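Local structure of probable ferredoxin-dependent nitrite reductase NirA (Mycobacterium tuberculosis, 1ZJ8) at residues Tyr291-Leu296 and Lys303-Asp308; Val355-Ile360 and Leu412-Arg417. The protein catalyses the ferredoxin-dependent reduction of sulfite to sulfide, using a siroheme and a [4Fe-4S] cluster. All blocks are in the same frame, centred on the assembly; numbering follows the deposited sequence.

Contact 1 (Tyr291-Leu296 and Lys303-Asp308); sequences YGYRRL and KFLIKD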
ATOM      1  N   TYR A 291      -9.581 -12.913  18.999  1.00 49.30           N
ATOM      2  CA  TYR A 291     -10.394 -13.904  18.274  1.00 49.55           C
ATOM      3  C   TYR A 291      -9.898 -14.255  16.854  1.00 49.95           C
ATOM      4  O   TYR A 291     -10.453 -15.151  16.201  1.00 50.33           O
ATOM      5  CB  TYR A 291     -11.838 -13.407  18.172  1.00 49.49           C
ATOM      6  CG  TYR A 291     -12.651 -13.429  19.466  1.00 49.84           C
ATOM      7  CD1 TYR A 291     -12.485 -12.434  20.444  1.00 49.55           C
ATOM      8  CD2 TYR A 291     -13.634 -14.420  19.684  1.00 49.10           C
ATOM      9  CE1 TYR A 291     -13.259 -12.449  21.615  1.00 49.58           C
ATOM     10  CE2 TYR A 291     -14.403 -14.439  20.835  1.00 48.50           C
ATOM     11  CZ  TYR A 291     -14.212 -13.462  21.797  1.00 49.16           C
ATOM     12  OH  TYR A 291     -14.982 -13.494  22.934  1.00 48.94           O
ATOM     13  N   GLY A 292      -8.880 -13.552  16.358  1.00 50.09           N
ATOM     14  CA  GLY A 292      -8.276 -13.903  15.076  1.00 50.03           C
ATOM     15  C   GLY A 292      -7.575 -15.252  15.120  1.00 50.09           C
ATOM     16  O   GLY A 292      -7.010 -15.638  16.144  1.00 50.12           O
ATOM     17  N   TYR A 293      -7.602 -15.963  13.998  1.00 50.30           N
ATOM     18  CA  TYR A 293      -7.013 -17.302  13.905  1.00 50.43           C
ATOM     19  C   TYR A 293      -5.485 -17.243  13.947  1.00 50.73           C
ATOM     20  O   TYR A 293      -4.889 -16.330  13.383  1.00 50.87           O
ATOM     21  CB  TYR A 293      -7.492 -17.990  12.626  1.00 49.99           C
ATOM     22  CG  TYR A 293      -9.000 -18.006  12.457  1.00 49.60           C
ATOM     23  CD1 TYR A 293      -9.851 -18.120  13.554  1.00 49.65           C
ATOM     24  CD2 TYR A 293      -9.579 -17.936  11.198  1.00 49.82           C
ATOM     25  CE1 TYR A 293     -11.244 -18.152  13.400  1.00 49.72           C
ATOM     26  CE2 TYR A 293     -10.982 -17.981  11.033  1.00 50.03           C
ATOM     27  CZ  TYR A 293     -11.807 -18.089  12.143  1.00 49.54           C
ATOM     28  OH  TYR A 293     -13.184 -18.120  12.008  1.00 49.10           O
ATOM     29  N   ARG A 294      -4.861 -18.198  14.644  1.00 50.98           N
ATOM     30  CA  ARG A 294      -3.391 -18.230  14.807  1.00 51.16           C
ATOM     31  C   ARG A 294      -2.825 -19.648  14.571  1.00 51.50           C
ATOM     32  O   ARG A 294      -1.825 -20.060  15.184  1.00 51.40           O
ATOM     33  CB  ARG A 294      -2.982 -17.679  16.190  1.00 51.28           C
ATOM     34  CG  ARG A 294      -3.594 -16.298  16.535  1.00 50.90           C
ATOM     35  CD  ARG A 294      -3.308 -15.852  17.964  1.00 50.19           C
ATOM     36  NE  ARG A 294      -2.062 -15.092  18.069  1.00 49.44           N
ATOM     37  CZ  ARG A 294      -1.951 -13.819  18.471  1.00 48.94           C
ATOM     38  NH1 ARG A 294      -3.017 -13.114  18.851  1.00 48.53           N
ATOM     39  NH2 ARG A 294      -0.745 -13.253  18.522  1.00 47.38           N
ATOM     40  N   ARG A 295      -3.457 -20.352  13.633  1.00 51.93           N
ATOM     41  CA  ARG A 295      -3.141 -21.734  13.315  1.00 52.21           C
ATOM     42  C   ARG A 295      -2.480 -21.855  11.929  1.00 52.36           C
ATOM     43  O   ARG A 295      -1.282 -22.111  11.841  1.00 52.29           O
ATOM     44  CB  ARG A 295      -4.428 -22.559  13.392  1.00 52.29           C
ATOM     45  CG  ARG A 295      -4.239 -24.035  13.152  1.00 52.26           C
ATOM     46  CD  ARG A 295      -5.561 -24.747  13.283  1.00 52.50           C
ATOM     47  NE  ARG A 295      -6.462 -24.404  12.186  1.00 52.81           N
ATOM     48  CZ  ARG A 295      -6.451 -24.981  10.982  1.00 52.61           C
ATOM     49  NH1 ARG A 295      -5.569 -25.932  10.685  1.00 52.80           N
ATOM     50  NH2 ARG A 295      -7.325 -24.593  10.058  1.00 52.59           N
ATOM     51  N   LEU A 296      -3.259 -21.687  10.861  1.00 52.53           N
ATOM     52  CA  LEU A 296      -2.699 -21.621   9.506  1.00 52.62           C
ATOM     53  C   LEU A 296      -2.189 -20.201   9.233  1.00 52.75           C
ATOM     54  O   LEU A 296      -2.934 -19.224   9.365  1.00 52.93           O
ATOM     55  CB  LEU A 296      -3.738 -22.013   8.439  1.00 52.45           C
ATOM     56  CG  LEU A 296      -4.242 -23.467   8.415  1.00 52.65           C
ATOM     57  CD1 LEU A 296      -5.356 -23.701   7.368  1.00 51.70           C
ATOM     58  CD2 LEU A 296      -3.086 -24.447   8.200  1.00 53.01           C
ATOM     59  N   LYS A 303      -9.886 -10.735   7.581  1.00 49.62           N
ATOM     60  CA  LYS A 303     -10.903 -11.010   6.547  1.00 49.47           C
ATOM     61  C   LYS A 303     -11.603 -12.378   6.721  1.00 49.38           C
ATOM     62  O   LYS A 303     -12.800 -12.514   6.463  1.00 49.31           O
ATOM     63  CB  LYS A 303     -10.291 -10.872   5.127  1.00 49.36           C
ATOM     64  CG  LYS A 303      -9.044 -11.733   4.848  1.00 48.69           C
ATOM     65  CD  LYS A 303      -8.561 -11.586   3.385  1.00 48.90           C
ATOM     66  CE  LYS A 303      -7.714 -12.786   2.922  1.00 48.01           C
ATOM     67  NZ  LYS A 303      -7.133 -12.648   1.563  1.00 46.93           N
ATOM     68  N   PHE A 304     -10.840 -13.374   7.166  1.00 49.49           N
ATOM     69  CA  PHE A 304     -11.335 -14.743   7.337  1.00 49.64           C
ATOM     70  C   PHE A 304     -12.346 -14.847   8.514  1.00 49.93           C
ATOM     71  O   PHE A 304     -13.483 -15.363   8.354  1.00 50.02           O
ATOM     72  CB  PHE A 304     -10.138 -15.708   7.546  1.00 49.46           C
ATOM     73  CG  PHE A 304      -9.257 -15.882   6.316  1.00 49.43           C
ATOM     74  CD1 PHE A 304      -9.728 -16.554   5.191  1.00 48.61           C
ATOM     75  CD2 PHE A 304      -7.951 -15.392   6.295  1.00 49.74           C
ATOM     76  CE1 PHE A 304      -8.924 -16.713   4.064  1.00 48.87           C
ATOM     77  CE2 PHE A 304      -7.131 -15.559   5.160  1.00 49.31           C
ATOM     78  CZ  PHE A 304      -7.624 -16.212   4.048  1.00 48.66           C
ATOM     79  N   LEU A 305     -11.917 -14.355   9.681  1.00 49.68           N
ATOM     80  CA  LEU A 305     -12.765 -14.247  10.870  1.00 49.45           C
ATOM     81  C   LEU A 305     -14.088 -13.578  10.544  1.00 49.38           C
ATOM     82  O   LEU A 305     -15.152 -14.015  11.007  1.00 49.38           O
ATOM     83  CB  LEU A 305     -12.038 -13.424  11.942  1.00 49.71           C
ATOM     84  CG  LEU A 305     -12.595 -13.368  13.372  1.00 49.98           C
ATOM     85  CD1 LEU A 305     -12.751 -14.769  13.957  1.00 50.32           C
ATOM     86  CD2 LEU A 305     -11.692 -12.509  14.273  1.00 49.63           C
ATOM     87  N   ILE A 306     -14.006 -12.516   9.741  1.00 49.16           N
ATOM     88  CA  ILE A 306     -15.187 -11.760   9.309  1.00 49.00           C
ATOM     89  C   ILE A 306     -16.014 -12.558   8.319  1.00 48.75           C
ATOM     90  O   ILE A 306     -17.233 -12.424   8.290  1.00 48.43           O
ATOM     91  CB  ILE A 306     -14.818 -10.416   8.646  1.00 48.97           C
ATOM     92  CG1 ILE A 306     -13.928  -9.562   9.572  1.00 48.88           C
ATOM     93  CG2 ILE A 306     -16.083  -9.667   8.234  1.00 49.08           C
ATOM     94  CD1 ILE A 306     -14.566  -9.160  10.892  1.00 48.68           C
ATOM     95  N   LYS A 307     -15.352 -13.376   7.498  1.00 48.82           N
ATOM     96  CA  LYS A 307     -16.088 -14.273   6.594  1.00 49.02           C
ATOM     97  C   LYS A 307     -16.910 -15.316   7.384  1.00 49.18           C
ATOM     98  O   LYS A 307     -18.088 -15.533   7.099  1.00 48.87           O
ATOM     99  CB  LYS A 307     -15.170 -14.985   5.606  1.00 48.84           C
ATOM    100  CG  LYS A 307     -15.893 -15.381   4.326  1.00 48.53           C
ATOM    101  CD  LYS A 307     -15.363 -16.687   3.774  1.00 48.65           C
ATOM    102  CE  LYS A 307     -15.876 -16.937   2.372  1.00 48.48           C
ATOM    103  NZ  LYS A 307     -15.016 -17.927   1.685  1.00 48.32           N
ATOM    104  N   ASP A 308     -16.281 -15.935   8.382  1.00 49.33           N
ATOM    105  CA  ASP A 308     -16.936 -16.949   9.207  1.00 49.32           C
ATOM    106  C   ASP A 308     -18.082 -16.378  10.059  1.00 49.24           C
ATOM    107  O   ASP A 308     -19.229 -16.810   9.914  1.00 49.20           O
ATOM    108  CB  ASP A 308     -15.892 -17.651  10.089  1.00 49.57           C
ATOM    109  CG  ASP A 308     -14.973 -18.551   9.285  1.00 50.39           C
ATOM    110  OD1 ASP A 308     -15.476 -19.166   8.311  1.00 51.49           O
ATOM    111  OD2 ASP A 308     -13.761 -18.647   9.618  1.00 51.03           O
TER
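Phe304 opens the contact with its stem, for its CB approaches Tyr293 CE2 at 4.2 Å while the phenyl ring leads away from the 291-296 loop. The tyrosine ring thus lies against the root of the phenylalanine and the adjoining helix backbone, and the two rings do not stack. One residue on, Leu305 provides most of the helix's share of the contact. Its CG stands anti to the backbone N (chi1 -169°), and its two methyls divide the work. CD1 lies 3.7 Å from Tyr293 CE1, in an oblique approach to the ring, and also borders Tyr291 O, which is hydrogen-bonded to Gln25. CD2 reaches Tyr291 CB at 4.0 Å and lies beside the backbone at Gly292, where the chain leaves the preceding helix. One turn beyond Phe304, Asp308 adds the polar part: Tyr293 OH donates to Asp308 OD2 at 2.5 Å. That oxygen sits in the plane of the phenol ring at its edge, whereas the carboxylate is turned 44° from the ring and takes the bond on its anti side, 21° out of the carboxylate plane. A single tyrosine therefore combines apolar contact made obliquely at CE1 and CE2 with a hydrogen bond at its hydroxyl, a simple case of a loop pinned to the helix that follows it. The contact lays the start of the 292-301 connection, just after helix 277-291, against helix 302-309. Around it, Tyr291 bonds through its hydroxyl to Glu321 of helix 311-323 and meets Trp309, while Ile306 packs on Phe314 of that same helix.

Contact 2 (Val355-Ile360 and Leu412-Arg417); sequences VGVAPI and LGLQSR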
ATOM      1  N   VAL A 355      -0.541  20.460  -5.637  1.00 28.33           N
ATOM      2  CA  VAL A 355      -0.044  19.965  -6.915  1.00 28.46           C
ATOM      3  C   VAL A 355       0.357  18.503  -6.726  1.00 28.38           C
ATOM      4  O   VAL A 355       1.227  18.204  -5.920  1.00 28.33           O
ATOM      5  CB  VAL A 355       1.191  20.802  -7.349  1.00 28.67           C
ATOM      6  CG1 VAL A 355       1.858  20.249  -8.597  1.00 28.16           C
ATOM      7  CG2 VAL A 355       0.781  22.244  -7.545  1.00 28.89           C
ATOM      8  N   GLY A 356      -0.288  17.589  -7.442  1.00 28.56           N
ATOM      9  CA  GLY A 356       0.082  16.162  -7.371  1.00 28.55           C
ATOM     10  C   GLY A 356       0.922  15.742  -8.569  1.00 28.59           C
ATOM     11  O   GLY A 356       0.625  16.115  -9.710  1.00 28.82           O
ATOM     12  N   VAL A 357       1.966  14.965  -8.323  1.00 28.10           N
ATOM     13  CA  VAL A 357       2.850  14.538  -9.397  1.00 27.98           C
ATOM     14  C   VAL A 357       2.929  13.037  -9.454  1.00 27.75           C
ATOM     15  O   VAL A 357       2.758  12.348  -8.452  1.00 27.63           O
ATOM     16  CB  VAL A 357       4.289  15.060  -9.257  1.00 27.98           C
ATOM     17  CG1 VAL A 357       4.349  16.517  -9.607  1.00 28.74           C
ATOM     18  CG2 VAL A 357       4.850  14.812  -7.863  1.00 27.24           C
ATOM     19  N   ALA A 358       3.224  12.541 -10.646  1.00 27.92           N
ATOM     20  CA  ALA A 358       3.166  11.114 -10.924  1.00 27.99           C
ATOM     21  C   ALA A 358       4.516  10.636 -11.389  1.00 27.77           C
ATOM     22  O   ALA A 358       4.888  10.858 -12.533  1.00 27.95           O
ATOM     23  CB  ALA A 358       2.114  10.793 -12.009  1.00 28.23           C
ATOM     24  N   PRO A 359       5.242   9.949 -10.506  1.00 27.50           N
ATOM     25  CA  PRO A 359       6.408   9.246 -10.976  1.00 27.39           C
ATOM     26  C   PRO A 359       5.930   7.998 -11.719  1.00 27.67           C
ATOM     27  O   PRO A 359       4.741   7.900 -12.054  1.00 28.04           O
ATOM     28  CB  PRO A 359       7.165   8.917  -9.689  1.00 27.58           C
ATOM     29  CG  PRO A 359       6.186   9.125  -8.550  1.00 27.30           C
ATOM     30  CD  PRO A 359       4.977   9.763  -9.067  1.00 27.15           C
ATOM     31  N   ILE A 360       6.837   7.069 -12.000  1.00 27.65           N
ATOM     32  CA  ILE A 360       6.485   5.814 -12.623  1.00 27.35           C
ATOM     33  C   ILE A 360       6.523   4.732 -11.544  1.00 27.59           C
ATOM     34  O   ILE A 360       7.596   4.294 -11.120  1.00 28.18           O
ATOM     35  CB  ILE A 360       7.473   5.480 -13.762  1.00 27.40           C
ATOM     36  CG1 ILE A 360       7.296   6.449 -14.936  1.00 26.86           C
ATOM     37  CG2 ILE A 360       7.284   4.033 -14.219  1.00 28.32           C
ATOM     38  CD1 ILE A 360       8.208   6.182 -16.122  1.00 26.47           C
ATOM     39  N   LEU A 412      12.682  17.074 -12.954  1.00 35.89           N
ATOM     40  CA  LEU A 412      13.032  15.852 -12.209  1.00 35.63           C
ATOM     41  C   LEU A 412      12.237  14.617 -12.646  1.00 35.65           C
ATOM     42  O   LEU A 412      12.396  13.555 -12.069  1.00 35.58           O
ATOM     43  CB  LEU A 412      12.778  16.041 -10.723  1.00 35.79           C
ATOM     44  CG  LEU A 412      13.588  17.103 -10.003  1.00 35.69           C
ATOM     45  CD1 LEU A 412      12.829  17.520  -8.767  1.00 36.40           C
ATOM     46  CD2 LEU A 412      14.938  16.556  -9.642  1.00 35.54           C
ATOM     47  N   GLY A 413      11.354  14.757 -13.631  1.00 35.60           N
ATOM     48  CA  GLY A 413      10.532  13.631 -14.107  1.00 35.28           C
ATOM     49  C   GLY A 413       9.295  13.356 -13.272  1.00 35.41           C
ATOM     50  O   GLY A 413       8.730  12.259 -13.317  1.00 35.74           O
ATOM     51  N   LEU A 414       8.862  14.350 -12.504  1.00 35.25           N
ATOM     52  CA  LEU A 414       7.633  14.239 -11.717  1.00 34.68           C
ATOM     53  C   LEU A 414       6.541  15.119 -12.332  1.00 34.54           C
ATOM     54  O   LEU A 414       6.477  16.324 -12.087  1.00 34.59           O
ATOM     55  CB  LEU A 414       7.906  14.618 -10.267  1.00 34.66           C
ATOM     56  CG  LEU A 414       8.876  13.701  -9.527  1.00 34.20           C
ATOM     57  CD1 LEU A 414       9.360  14.330  -8.212  1.00 33.90           C
ATOM     58  CD2 LEU A 414       8.214  12.370  -9.255  1.00 34.62           C
ATOM     59  N   GLN A 415       5.673  14.489 -13.126  1.00 34.32           N
ATOM     60  CA  GLN A 415       4.729  15.207 -13.990  1.00 33.70           C
ATOM     61  C   GLN A 415       3.441  15.436 -13.266  1.00 33.20           C
ATOM     62  O   GLN A 415       2.907  14.508 -12.690  1.00 33.27           O
ATOM     63  CB  GLN A 415       4.465  14.404 -15.269  1.00 33.46           C
ATOM     64  CG  GLN A 415       5.743  13.904 -15.932  1.00 33.40           C
ATOM     65  CD  GLN A 415       5.533  13.229 -17.281  1.00 33.54           C
ATOM     66  OE1 GLN A 415       4.424  12.786 -17.630  1.00 33.73           O
ATOM     67  NE2 GLN A 415       6.615  13.140 -18.052  1.00 32.34           N
ATOM     68  N   SER A 416       2.960  16.671 -13.284  1.00 33.00           N
ATOM     69  CA  SER A 416       1.628  16.999 -12.789  1.00 33.03           C
ATOM     70  C   SER A 416       0.563  16.821 -13.871  1.00 33.01           C
ATOM     71  O   SER A 416      -0.646  16.771 -13.585  1.00 32.43           O
ATOM     72  CB  SER A 416       1.621  18.413 -12.260  1.00 32.48           C
ATOM     73  OG  SER A 416       2.244  19.266 -13.179  1.00 31.85           O
ATOM     74  N   ARG A 417       1.021  16.719 -15.115  1.00 33.65           N
ATOM     75  CA  ARG A 417       0.159  16.396 -16.252  1.00 34.43           C
ATOM     76  C   ARG A 417       0.699  15.167 -16.970  1.00 33.89           C
ATOM     77  O   ARG A 417       1.218  15.253 -18.087  1.00 34.07           O
ATOM     78  CB  ARG A 417       0.089  17.548 -17.237  1.00 34.89           C
ATOM     79  CG  ARG A 417      -0.588  18.829 -16.727  1.00 37.71           C
ATOM     80  CD  ARG A 417      -0.320  19.922 -17.754  1.00 38.23           C
ATOM     81  NE  ARG A 417      -0.720  21.287 -17.406  1.00 40.95           N
ATOM     82  CZ  ARG A 417      -0.491  22.341 -18.212  1.00 43.42           C
ATOM     83  NH1 ARG A 417       0.128  22.168 -19.390  1.00 45.33           N
ATOM     84  NH2 ARG A 417      -0.868  23.576 -17.862  1.00 43.81           N
TER
HETATM   85  O   HOH W   1       7.168  10.183 -13.922  1.00 23.16           O
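A Schellman motif at Gly413 ends helix 399-411, and the chain leaving it settles beside the continuation of strand 353-357, a strand that belongs to a ferredoxin-like half domain of the sulfite reductase family. The two backbones run roughly antiparallel, 141° apart over the touching parts. Ala358 N donates to Gln415 O at 2.9 Å; the bond is bent, with 146° at the hydrogen, and the donor is tilted 30° from the carbonyl plane. The same Gln415 oxygen receives a CA-H...O contact from Val357 CA at 3.3 Å, and Ser416 CA makes a similar one to Gly356 O at 3.4 Å. A water near the helix end donates to both Ala358 O, at 2.8 Å, and Gly413 O, at 2.7 Å. Two acceptors, one from each segment, are thus linked through a shared donor.

Side chains add apolar contact. Leu414 meets Val357 near the backbone, CB against CB at 3.8 Å, and its CD2 reaches Pro359 CB at 3.6 Å, with the proline CG close by. Leu414 therefore touches the valine with the base of its side chain and the proline ring with a methyl at its tip. Farther back, Val355 CG1 rests on Ser416 CB at 4.1 Å.

Here one backbone bond, from the residue just after the strand, is accompanied by apolar contacts of Leu414 with Val357 and Pro359. Strand 353-357 bonds on to strands 392-397 and 344-347. Helix 399-411 packs on Val355, Val357 and Ser416, helix 366-379 meets Leu414, and strand 363-365 touches both Leu414 and Pro359.

Overall arrangement
Contact 1 closes before contact 2 opens along the chain, and the two lie on opposite sides of its centre, 40 Å apart between centres and about 26 Å between nearest atoms. They share no helix, strand or sheet. Contact 1, in the first 4Fe-4S domain, folds a connection onto the helix that follows it; contact 2 spans 51 intervening residues, bringing the exit of helix 399-411 back to segment 355-360, which belongs to the second ferredoxin-like half domain. Neither lies at a cofactor site; the siroheme is about 7 Å from the Phe304 side chain and about 11 Å from that of Pro359. A local contact and one between segments far apart in sequence thus occupy well-separated places in the monomer.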